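Local coordinates for protein hydratase ChsH2 (Mycobacterium tuberculosis SUMu008, PDB 4W78) that forms with its partner ChsH1 a complex that probably acts as a MaoC-like enoyl-CoA hydratase in cholesterol breakdown, at residues Gly57-Tyr62 with Lys74-Arg79. Residues are numbered along the deposited sequence; the frame is centred on the assembly and turned at random.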
loop_
_atom_site.group_PDB
_atom_site.type_symbol
_atom_site.label_atom_id
_atom_site.label_comp_id
_atom_site.label_asym_id
_atom_site.label_seq_id
_atom_site.Cartn_x
_atom_site.Cartn_y
_atom_site.Cartn_z
ATOM N N GLY F 57 3.659 5.574 15.230
ATOM C CA GLY F 57 4.541 6.213 14.268
ATOM C C GLY F 57 4.422 7.722 14.318
ATOM O O GLY F 57 5.427 8.426 14.195
ATOM N N LEU F 58 3.196 8.221 14.475
ATOM C CA LEU F 58 2.967 9.668 14.539
ATOM C C LEU F 58 3.539 10.272 15.823
ATOM O O LEU F 58 4.113 11.374 15.794
ATOM C CB LEU F 58 1.477 9.987 14.422
ATOM C CG LEU F 58 0.899 9.715 13.037
ATOM C CD1 LEU F 58 -0.614 9.905 13.074
ATOM C CD2 LEU F 58 1.538 10.627 12.001
ATOM N N VAL F 59 3.385 9.581 16.951
ATOM C CA VAL F 59 3.993 10.054 18.203
ATOM C C VAL F 59 5.516 10.135 18.056
ATOM O O VAL F 59 6.150 11.123 18.489
ATOM C CB VAL F 59 3.598 9.148 19.387
ATOM C CG1 VAL F 59 4.484 9.404 20.595
ATOM C CG2 VAL F 59 2.119 9.343 19.739
ATOM N N GLN F 60 6.109 9.112 17.448
ATOM C CA GLN F 60 7.542 9.125 17.143
ATOM C C GLN F 60 7.920 10.321 16.293
ATOM O O GLN F 60 8.866 11.054 16.634
ATOM C CB GLN F 60 7.926 7.833 16.421
ATOM C CG GLN F 60 9.416 7.678 16.183
ATOM C CD GLN F 60 9.717 6.377 15.503
ATOM O OE1 GLN F 60 10.075 5.397 16.147
ATOM N NE2 GLN F 60 9.554 6.354 14.198
ATOM N N ARG F 61 7.217 10.511 15.180
ATOM C CA ARG F 61 7.479 11.631 14.269
ATOM C C ARG F 61 7.375 12.967 14.989
ATOM O O ARG F 61 8.232 13.845 14.832
ATOM C CB ARG F 61 6.466 11.618 13.130
ATOM C CG ARG F 61 6.545 12.873 12.290
ATOM C CD ARG F 61 5.372 12.984 11.351
ATOM N NE ARG F 61 5.275 14.356 10.869
ATOM C CZ ARG F 61 4.311 14.798 10.075
ATOM N NH1 ARG F 61 3.360 13.965 9.658
ATOM N NH2 ARG F 61 4.302 16.069 9.698
ATOM N N TYR F 62 6.317 13.118 15.776
ATOM C CA TYR F 62 6.086 14.374 16.484
ATOM C C TYR F 62 7.279 14.739 17.388
ATOM O O TYR F 62 7.758 15.888 17.394
ATOM C CB TYR F 62 4.787 14.257 17.288
ATOM C CG TYR F 62 4.474 15.508 18.052
ATOM C CD1 TYR F 62 4.202 16.689 17.381
ATOM C CD2 TYR F 62 4.483 15.523 19.439
ATOM C CE1 TYR F 62 3.934 17.860 18.078
ATOM C CE2 TYR F 62 4.214 16.696 20.147
ATOM C CZ TYR F 62 3.937 17.855 19.454
ATOM O OH TYR F 62 3.669 19.027 20.134
ATOM N N LYS F 74 13.839 5.494 22.782
ATOM C CA LYS F 74 14.066 4.325 23.636
ATOM C C LYS F 74 12.773 3.574 23.926
ATOM O O LYS F 74 12.770 2.350 24.090
ATOM C CB LYS F 74 14.724 4.755 24.965
ATOM C CG LYS F 74 16.038 5.516 24.791
ATOM C CD LYS F 74 17.088 4.630 24.154
ATOM C CE LYS F 74 18.434 5.334 24.078
ATOM N NZ LYS F 74 19.496 4.421 23.574
ATOM N N SER F 75 11.672 4.308 24.026
ATOM C CA SER F 75 10.375 3.668 24.260
ATOM C C SER F 75 9.232 4.611 23.950
ATOM O O SER F 75 9.372 5.840 24.057
ATOM C CB SER F 75 10.264 3.171 25.704
ATOM O OG SER F 75 10.307 4.236 26.646
ATOM N N ILE F 76 8.096 4.029 23.560
ATOM C CA ILE F 76 6.873 4.788 23.346
ATOM C C ILE F 76 5.756 4.011 24.004
ATOM O O ILE F 76 5.538 2.844 23.677
ATOM C CB ILE F 76 6.557 4.966 21.851
ATOM C CG1 ILE F 76 7.624 5.831 21.165
ATOM C CG2 ILE F 76 5.166 5.606 21.651
ATOM C CD1 ILE F 76 7.494 5.844 19.641
ATOM N N GLY F 77 5.069 4.636 24.948
ATOM C CA GLY F 77 3.911 3.997 25.549
ATOM C C GLY F 77 2.699 4.867 25.313
ATOM O O GLY F 77 2.728 6.061 25.593
ATOM N N LEU F 78 1.616 4.291 24.810
ATOM C CA LEU F 78 0.463 5.138 24.580
ATOM C C LEU F 78 -0.851 4.482 24.946
ATOM O O LEU F 78 -0.956 3.250 25.036
ATOM C CB LEU F 78 0.441 5.662 23.139
ATOM C CG LEU F 78 0.435 4.634 22.007
ATOM C CD1 LEU F 78 -0.975 4.137 21.737
ATOM C CD2 LEU F 78 1.038 5.235 20.749
ATOM N N ARG F 79 -1.835 5.330 25.182
ATOM C CA ARG F 79 -3.175 4.856 25.439
ATOM C C ARG F 79 -4.139 5.659 24.580
ATOM O O ARG F 79 -4.015 6.881 24.440
ATOM C CB ARG F 79 -3.516 4.962 26.927
ATOM C CG ARG F 79 -3.435 6.348 27.513
ATOM C CD ARG F 79 -4.040 6.375 28.923
ATOM N NE ARG F 79 -3.939 7.706 29.508
ATOM C CZ ARG F 79 -4.328 8.026 30.735
ATOM N NH1 ARG F 79 -4.869 7.108 31.532
ATOM N NH2 ARG F 79 -4.181 9.271 31.163
#
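With CG1 anti to the carbonyl carbon (chi1 -66°) and CD1 extended beyond it, I76 splits into two branches that meet neighbouring residues of the helix: CG2 goes to V59, and CD1 reaches on to Q60. V59 has its CG1 anti to its own backbone N (chi1 165°), which puts CG1 beside the carbonyl carbon, toward I76, and CG2 beside the backbone N, toward L78. V59 CG1 lies 4.0 Å from I76 CG2, the two side chains passing each other in opposite directions, while V59 CG2 makes a looser contact with L78 CD2 at 4.4 Å. The closest approach is between the I76 CD1 methyl and Q60 CB, 3.8 Å apart, so it is the aliphatic root of the glutamine that packs here; its amide end runs on to the ChsH1 chain, where OE1 accepts a hydrogen bond from the backbone N of A65.

This is the hot-dog fold of MaoC-like hydratases, in which a long central helix, here 52-67, is wrapped by an antiparallel sheet. The axes of the two segments come within 9.5 Å at the closest point, their N-to-C directions 125° apart, and no hydrogen bond joins them. I76 and L78, two residues apart along strand 72-80, both turn toward the helix. V59 also packs on A120 and V122 of the adjoining strand 116-125. On the other edge of strand 72-80, S75-R79 pairs antiparallel with a strand of the ChsH1 chain, carrying the sheet across the interface.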